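Local coordinates for BDI_3064 protein (Parabacteroides distasonis ATCC 8503, PDB 5Z06) that hydrolyses linear beta-1,2-glucan and beta-1,2-glucooligosaccharides of four or more units in the exo mode, releasing sophorose from the non-reducing end, at residues I217-I222 with V236-M241; W504-D509 with P604-G609; T323-F328 with M664-A669. One frame throughout, in Å; residues are numbered along the deposited sequence.

Overall arrangement
Contact 1 comes first along the chain and belongs to the beta-rich N-terminal part, in a four-stranded antiparallel sheet with a calcium site close by. Contacts 2 and 3 lie in the helical part that follows. Residues 323-328 open contact 3, both segments of contact 2 come next, and residues 664-669 close contact 3 by bringing helix 665-680 back to helix 323-338. Contact 3 is the most central of the three, its centre about 25 Å from the centre of each of the others. The centres of contacts 1 and 2 are about 40 Å apart, on opposite sides of the chain's centre. One monomer thus combines sheet pairing, parallel helix packing and a hydrated surface contact.

Contact 1: residues I217-I222 with V236-M241; sequences IKYYRI and VRRPWM
Tyr220 N gives its hydrogen to Arg237 O over 2.6 Å, nearly straight at 174°. Arg237 N answers to Tyr220 O at 2.8 Å, which makes this the hydrogen-bonded pair of an antiparallel beta hairpin, strands 219-225 and 232-237. With strands 254-262 and 275-278 the hairpin builds a four-stranded sheet whose order is consistent with a fibronectin type III-like domain. Tyr220 O also receives a CA-H contact from Val236 CA, 3.0 Å away.

Val236 and Arg221 form the neighbouring non-hydrogen-bonded pair, with side chains on the other face from Tyr220 and Arg237. Branched and compact, Val236 sets CG1 over one face of the Tyr219 ring, 4.0 Å from its centroid, in a CH-pi contact, while the same methyl lies against Arg221 CG. The ring's opposite face takes Lys218 CB. Tyr219 CG sits between the backbone N and the carbonyl carbon (chi1 43°), and the ring edge points at Arg238: CD2 is centred over the guanidinium face, 4.1 Å from CZ, with the two planes 84° apart. Lys218 and Tyr219 both face Val262, a classic beta bulge.

Arg238 lies alongside Lys218, pointing the same way. The like charges are probably offset by salt bridges, from Lys218 to Glu178 and from Arg238 to Asp7 and to the calcium ligand Glu12. Pro239, whose ring suits the second position of the type I turn from Arg238 to Met241, slides past Ile217 and brings its CG to 3.3 Å from Ile217 O.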
# COMPACT_ATOMS: atom_id res chain seq x y z
N ILE A 217 -17.84 8.31 -13.86
CA ILE A 217 -18.59 7.10 -13.55
C ILE A 217 -18.35 6.66 -12.10
O ILE A 217 -17.36 7.05 -11.45
CB ILE A 217 -18.27 5.95 -14.52
CG1 ILE A 217 -16.82 5.50 -14.44
CG2 ILE A 217 -18.61 6.36 -15.95
CD1 ILE A 217 -16.65 4.04 -14.77
N LYS A 218 -19.27 5.84 -11.60
CA LYS A 218 -19.22 5.40 -10.21
C LYS A 218 -18.19 4.26 -10.06
O LYS A 218 -17.31 4.30 -9.22
CB LYS A 218 -20.60 4.95 -9.74
CG LYS A 218 -20.75 4.83 -8.24
CD LYS A 218 -22.07 4.17 -7.87
CE LYS A 218 -22.24 4.00 -6.38
NZ LYS A 218 -22.39 5.28 -5.67
N TYR A 219 -18.35 3.25 -10.90
CA TYR A 219 -17.48 2.11 -10.87
C TYR A 219 -17.66 1.31 -12.12
O TYR A 219 -18.59 1.55 -12.89
CB TYR A 219 -17.70 1.23 -9.63
CG TYR A 219 -19.13 0.93 -9.18
CD1 TYR A 219 -20.03 0.23 -9.99
CD2 TYR A 219 -19.55 1.25 -7.88
CE1 TYR A 219 -21.31 -0.07 -9.55
CE2 TYR A 219 -20.82 0.95 -7.44
CZ TYR A 219 -21.69 0.29 -8.27
OH TYR A 219 -22.95 -0.01 -7.80
N TYR A 220 -16.75 0.39 -12.33
CA TYR A 220 -16.90 -0.63 -13.35
C TYR A 220 -17.49 -1.85 -12.66
O TYR A 220 -17.10 -2.17 -11.55
CB TYR A 220 -15.55 -0.96 -13.96
CG TYR A 220 -14.97 0.21 -14.71
CD1 TYR A 220 -15.39 0.48 -16.01
CD2 TYR A 220 -14.02 1.04 -14.12
CE1 TYR A 220 -14.87 1.56 -16.72
CE2 TYR A 220 -13.49 2.11 -14.81
CZ TYR A 220 -13.91 2.37 -16.11
OH TYR A 220 -13.36 3.45 -16.78
N ARG A 221 -18.45 -2.49 -13.30
CA ARG A 221 -18.97 -3.74 -12.82
C ARG A 221 -18.35 -4.80 -13.68
O ARG A 221 -18.39 -4.69 -14.91
CB ARG A 221 -20.49 -3.82 -12.98
CG ARG A 221 -21.25 -3.77 -11.68
CD ARG A 221 -22.75 -3.87 -11.90
NE ARG A 221 -23.47 -3.10 -10.88
CZ ARG A 221 -24.62 -2.45 -11.05
NH1 ARG A 221 -25.25 -2.44 -12.24
NH2 ARG A 221 -25.15 -1.78 -10.03
N ILE A 222 -17.82 -5.84 -13.03
CA ILE A 222 -17.20 -6.95 -13.75
C ILE A 222 -18.13 -8.15 -13.68
O ILE A 222 -18.62 -8.50 -12.60
CB ILE A 222 -15.80 -7.32 -13.19
CG1 ILE A 222 -14.83 -6.13 -13.32
CG2 ILE A 222 -15.23 -8.54 -13.93
CD1 ILE A 222 -14.85 -5.20 -12.13
N VAL A 236 -16.82 -5.08 -8.46
CA VAL A 236 -16.84 -3.72 -8.95
C VAL A 236 -15.45 -3.16 -8.76
O VAL A 236 -14.74 -3.51 -7.82
CB VAL A 236 -17.85 -2.78 -8.26
CG1 VAL A 236 -19.27 -3.21 -8.58
CG2 VAL A 236 -17.64 -2.69 -6.75
N ARG A 237 -15.08 -2.28 -9.68
CA ARG A 237 -13.84 -1.59 -9.55
C ARG A 237 -14.10 -0.12 -9.77
O ARG A 237 -14.68 0.29 -10.77
CB ARG A 237 -12.80 -2.16 -10.53
CG ARG A 237 -12.22 -3.49 -10.07
CD ARG A 237 -11.33 -3.29 -8.84
NE ARG A 237 -10.74 -4.53 -8.34
CZ ARG A 237 -11.30 -5.36 -7.45
NH1 ARG A 237 -12.52 -5.15 -6.96
NH2 ARG A 237 -10.64 -6.44 -7.08
N ARG A 238 -13.65 0.66 -8.81
CA ARG A 238 -13.70 2.09 -8.89
C ARG A 238 -12.83 2.56 -10.06
O ARG A 238 -11.89 1.86 -10.44
CB ARG A 238 -13.19 2.67 -7.58
CG ARG A 238 -14.07 2.40 -6.38
CD ARG A 238 -15.28 3.30 -6.43
NE ARG A 238 -16.28 2.95 -5.44
CZ ARG A 238 -17.42 3.62 -5.24
NH1 ARG A 238 -17.69 4.71 -5.95
NH2 ARG A 238 -18.30 3.20 -4.32
N PRO A 239 -13.13 3.76 -10.62
CA PRO A 239 -12.45 4.29 -11.82
C PRO A 239 -10.91 4.45 -11.75
O PRO A 239 -10.26 4.43 -12.78
CB PRO A 239 -13.11 5.67 -12.03
CG PRO A 239 -14.33 5.67 -11.17
CD PRO A 239 -14.03 4.77 -10.02
N TRP A 240 -10.37 4.58 -10.54
CA TRP A 240 -8.92 4.59 -10.27
C TRP A 240 -8.23 3.23 -10.45
O TRP A 240 -7.00 3.14 -10.43
CB TRP A 240 -8.61 5.15 -8.86
CG TRP A 240 -9.42 4.57 -7.71
CD1 TRP A 240 -10.57 5.10 -7.18
CD2 TRP A 240 -9.12 3.40 -6.95
NE1 TRP A 240 -11.01 4.30 -6.13
CE2 TRP A 240 -10.14 3.26 -5.97
CE3 TRP A 240 -8.10 2.46 -6.98
CZ2 TRP A 240 -10.16 2.20 -5.06
CZ3 TRP A 240 -8.12 1.40 -6.07
CH2 TRP A 240 -9.14 1.28 -5.12
N MET A 241 -9.01 2.17 -10.65
CA MET A 241 -8.46 0.86 -10.97
C MET A 241 -9.08 0.38 -12.30
O MET A 241 -10.23 -0.04 -12.31
CB MET A 241 -8.76 -0.08 -9.79
CG MET A 241 -8.06 -1.42 -9.78
SD MET A 241 -6.27 -1.35 -9.83
CE MET A 241 -5.96 -0.59 -8.25

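Contact 2: residues W504-D509 with P604-G609; sequences WGRVED and PHRDNG
Arg506 lays the start of its side chain against His605, with Arg506 CG 3.5 Å from His605 NE2, and the two side chains cross at about a right angle. The same CG lies 3.8 Å from Arg606 NH2. Two waters carry the polar part of the contact, both donating to Trp504 O. Water 1 reaches His605 NE2 at 2.8 Å, and water 2 accepts from Arg606 NH2 at 2.7 Å, in the plane of the guanidinium at its edge.

The carbonyl they share belongs to the last turn of helix 495-505, where the chain no longer continues as a helix to satisfy it. Arg506 is the first residue to leave the helix, with a positive phi of 64°. Both segments belong to the glycoamylase-like region of this GH144 enzyme, consistent with the helical (alpha/alpha)6 barrel of its clan, and they meet at the surface.

Behind the waters, His605 and Arg606 hold each other: His605 CD2 lies 3.5 Å above the guanidinium plane, over its centre, and Arg606 NH1 makes a weak bond to His605 O. An alanine in place of His605 would probably leave water 1 without its imidazole partner and the Arg606 guanidinium freer to turn. Arg506 folds back at chi2 and chi3, and its NH1 bonds to Asp503 O, in the helix it follows.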
# COMPACT_ATOMS: atom_id res chain seq x y z
N TRP A 504 14.29 4.12 19.59
CA TRP A 504 13.34 3.47 18.70
C TRP A 504 13.33 1.98 18.92
O TRP A 504 12.27 1.38 18.91
CB TRP A 504 13.55 3.85 17.23
CG TRP A 504 14.73 3.27 16.48
CD1 TRP A 504 15.92 3.90 16.19
CD2 TRP A 504 14.81 1.98 15.87
NE1 TRP A 504 16.72 3.08 15.43
CE2 TRP A 504 16.06 1.90 15.22
CE3 TRP A 504 13.93 0.88 15.80
CZ2 TRP A 504 16.46 0.77 14.52
CZ3 TRP A 504 14.32 -0.24 15.11
CH2 TRP A 504 15.59 -0.30 14.49
N GLY A 505 14.50 1.39 19.14
CA GLY A 505 14.65 -0.03 19.30
C GLY A 505 14.01 -0.57 20.55
O GLY A 505 13.58 -1.73 20.58
N ARG A 506 13.95 0.26 21.59
CA ARG A 506 13.41 -0.14 22.92
C ARG A 506 14.25 -1.25 23.57
O ARG A 506 13.77 -1.95 24.43
CB ARG A 506 11.92 -0.59 22.81
CG ARG A 506 11.03 0.28 21.93
CD ARG A 506 11.09 1.75 22.31
NE ARG A 506 10.76 2.02 23.72
CZ ARG A 506 11.16 3.08 24.44
NH1 ARG A 506 11.96 4.01 23.92
NH2 ARG A 506 10.78 3.22 25.72
N VAL A 507 15.49 -1.40 23.10
CA VAL A 507 16.44 -2.35 23.64
C VAL A 507 17.77 -1.67 23.54
O VAL A 507 17.93 -0.65 22.86
CB VAL A 507 16.49 -3.70 22.89
CG1 VAL A 507 15.19 -4.49 23.06
CG2 VAL A 507 16.83 -3.52 21.42
N GLU A 508 18.72 -2.25 24.25
CA GLU A 508 20.08 -1.77 24.23
C GLU A 508 20.85 -2.38 23.06
O GLU A 508 21.85 -1.83 22.63
CB GLU A 508 20.76 -2.13 25.55
CG GLU A 508 20.16 -1.44 26.76
CD GLU A 508 20.65 -0.02 26.92
OE1 GLU A 508 21.84 0.14 27.30
OE2 GLU A 508 19.86 0.92 26.65
N ASP A 509 20.35 -3.51 22.54
CA ASP A 509 21.05 -4.29 21.54
C ASP A 509 21.26 -3.41 20.31
O ASP A 509 20.31 -2.78 19.83
CB ASP A 509 20.23 -5.52 21.07
CG ASP A 509 19.76 -6.45 22.21
OD1 ASP A 509 19.84 -6.08 23.40
OD2 ASP A 509 19.29 -7.56 21.90
N PRO A 604 8.06 -8.88 20.13
CA PRO A 604 6.66 -8.82 20.65
C PRO A 604 6.00 -7.47 20.61
O PRO A 604 4.84 -7.36 20.23
CB PRO A 604 6.81 -9.28 22.10
CG PRO A 604 7.96 -10.25 22.05
CD PRO A 604 8.88 -9.80 20.95
N HIS A 605 6.75 -6.43 20.96
CA HIS A 605 6.20 -5.07 21.05
C HIS A 605 6.02 -4.38 19.69
O HIS A 605 5.52 -3.26 19.62
CB HIS A 605 7.07 -4.22 21.97
CG HIS A 605 8.34 -3.76 21.33
ND1 HIS A 605 9.33 -4.63 20.93
CD2 HIS A 605 8.78 -2.51 21.01
CE1 HIS A 605 10.33 -3.95 20.41
NE2 HIS A 605 10.02 -2.66 20.42
N ARG A 606 6.45 -5.04 18.62
CA ARG A 606 6.30 -4.53 17.28
C ARG A 606 5.70 -5.64 16.43
O ARG A 606 6.00 -5.76 15.24
CB ARG A 606 7.66 -4.07 16.75
CG ARG A 606 8.23 -2.88 17.51
CD ARG A 606 7.65 -1.54 17.03
NE ARG A 606 8.10 -0.45 17.88
CZ ARG A 606 7.47 -0.00 18.97
NH1 ARG A 606 6.29 -0.50 19.35
NH2 ARG A 606 8.01 1.00 19.67
N ASP A 607 4.85 -6.46 17.04
CA ASP A 607 4.13 -7.50 16.29
C ASP A 607 2.72 -7.61 16.84
O ASP A 607 2.53 -7.79 18.04
CB ASP A 607 4.86 -8.82 16.45
CG ASP A 607 4.26 -9.92 15.64
OD1 ASP A 607 3.57 -9.62 14.65
OD2 ASP A 607 4.50 -11.09 15.98
N ASN A 608 1.73 -7.50 15.96
CA ASN A 608 0.33 -7.62 16.35
C ASN A 608 -0.44 -8.51 15.37
O ASN A 608 -1.66 -8.44 15.30
CB ASN A 608 -0.29 -6.22 16.44
CG ASN A 608 -0.20 -5.48 15.13
OD1 ASN A 608 0.13 -6.06 14.08
ND2 ASN A 608 -0.47 -4.20 15.16
N GLY A 609 0.27 -9.34 14.64
CA GLY A 609 -0.35 -10.26 13.68
C GLY A 609 -0.36 -9.78 12.25
O GLY A 609 -0.78 -10.50 11.34
O HOH W 1 10.93 -0.90 18.38
O HOH W 2 10.02 2.43 18.54

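Contact 3: residues T323-F328 with M664-A669; sequences TGASGF and MGLNQA
Phe328 starts its contact at the root of the side chain, where its CB meets Ala669 CB at 3.4 Å. From there CG runs anti to the carbonyl carbon (chi1 -55°), and the ring heads back along the beginning of helix 665-680. CD2 passes 3.6 Å from Leu666 O, and farther out CE2 rests against Leu666 CD2, also at 3.6 Å. One ring face lies over Gly324 O of its own helix, toward the rim. Outside the two segments the Phe328 ring also meets the rings of Tyr539 and Phe397, which help to make an aromatic cluster.

The two segments run almost in the same direction, with their axes 13° apart and 8.1 Å at closest approach. Such parallel neighbours are expected within one ring of helices in an (alpha/alpha)6 barrel, and here they bring residues some 340 positions apart in sequence side by side in the interior, with Leu666 still partly exposed.

Small residues permit this closeness. Ala325 CB presses on the backbone of Gly665, 3.4 Å from its C atom; a CB on Gly665 would lie only 3.1 Å from that methyl, so glycine suits the place. Ala669 repeats the arrangement in the other direction, its CB 3.4 Å from Phe328 C. Leu666 starts away from helix 323-338, but its branched end turns back to put CD2 beside both Phe328 and Ala325. Next to it, Met664 O accepts hydrogen bonds from both Asn667 N and Gln668 N.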
# COMPACT_ATOMS: atom_id res chain seq x y z
N THR A 323 9.04 10.17 -3.77
CA THR A 323 10.28 10.13 -4.48
C THR A 323 11.11 8.91 -4.17
O THR A 323 11.77 8.39 -5.05
CB THR A 323 11.09 11.39 -4.17
OG1 THR A 323 11.14 11.54 -2.76
CG2 THR A 323 10.40 12.58 -4.79
N GLY A 324 11.10 8.45 -2.92
CA GLY A 324 11.81 7.20 -2.59
C GLY A 324 11.23 5.97 -3.26
O GLY A 324 11.96 5.19 -3.89
N ALA A 325 9.92 5.81 -3.15
CA ALA A 325 9.20 4.76 -3.84
C ALA A 325 9.41 4.85 -5.34
O ALA A 325 9.41 3.84 -6.05
CB ALA A 325 7.73 4.88 -3.52
N SER A 326 9.56 6.07 -5.82
CA SER A 326 9.79 6.30 -7.23
C SER A 326 11.12 5.79 -7.67
O SER A 326 11.24 5.22 -8.76
CB SER A 326 9.64 7.78 -7.57
OG SER A 326 8.28 8.14 -7.50
N GLY A 327 12.12 5.96 -6.83
CA GLY A 327 13.43 5.36 -7.07
C GLY A 327 13.33 3.85 -7.12
O GLY A 327 13.92 3.20 -8.00
N PHE A 328 12.57 3.28 -6.18
CA PHE A 328 12.39 1.83 -6.17
C PHE A 328 11.70 1.42 -7.47
O PHE A 328 12.09 0.43 -8.08
CB PHE A 328 11.55 1.36 -4.99
CG PHE A 328 12.07 1.79 -3.63
CD1 PHE A 328 13.37 2.23 -3.43
CD2 PHE A 328 11.22 1.72 -2.53
CE1 PHE A 328 13.81 2.60 -2.17
CE2 PHE A 328 11.66 2.10 -1.27
CZ PHE A 328 12.96 2.54 -1.10
N MET A 664 1.11 -0.04 -1.77
CA MET A 664 1.99 1.01 -1.26
C MET A 664 3.17 1.12 -2.21
O MET A 664 3.78 0.12 -2.54
CB MET A 664 2.44 0.62 0.13
CG MET A 664 3.03 1.75 0.92
SD MET A 664 1.80 2.91 1.50
CE MET A 664 2.96 4.12 2.13
N GLY A 665 3.47 2.34 -2.64
CA GLY A 665 4.61 2.62 -3.52
C GLY A 665 5.92 2.11 -2.98
O GLY A 665 6.76 1.58 -3.73
N LEU A 666 6.12 2.27 -1.67
CA LEU A 666 7.33 1.79 -1.03
C LEU A 666 7.47 0.28 -1.05
O LEU A 666 8.60 -0.21 -1.00
CB LEU A 666 7.37 2.22 0.45
CG LEU A 666 7.71 3.65 0.81
CD1 LEU A 666 7.50 3.77 2.30
CD2 LEU A 666 9.16 3.95 0.45
N ASN A 667 6.37 -0.45 -1.08
CA ASN A 667 6.41 -1.88 -0.78
C ASN A 667 6.36 -2.79 -2.00
O ASN A 667 6.75 -3.95 -1.91
CB ASN A 667 5.29 -2.23 0.20
CG ASN A 667 5.51 -1.61 1.57
OD1 ASN A 667 6.60 -1.20 1.88
ND2 ASN A 667 4.47 -1.55 2.40
N GLN A 668 5.89 -2.29 -3.12
CA GLN A 668 5.71 -3.20 -4.27
C GLN A 668 7.00 -3.32 -5.04
O GLN A 668 7.38 -4.42 -5.42
CB GLN A 668 4.56 -2.74 -5.18
CG GLN A 668 3.17 -2.66 -4.57
CD GLN A 668 2.76 -3.88 -3.79
OE1 GLN A 668 3.15 -4.02 -2.64
NE2 GLN A 668 2.01 -4.80 -4.42
N ALA A 669 7.66 -2.21 -5.30
CA ALA A 669 8.85 -2.24 -6.16
C ALA A 669 9.98 -3.09 -5.57
O ALA A 669 10.64 -3.85 -6.31
CB ALA A 669 9.36 -0.84 -6.47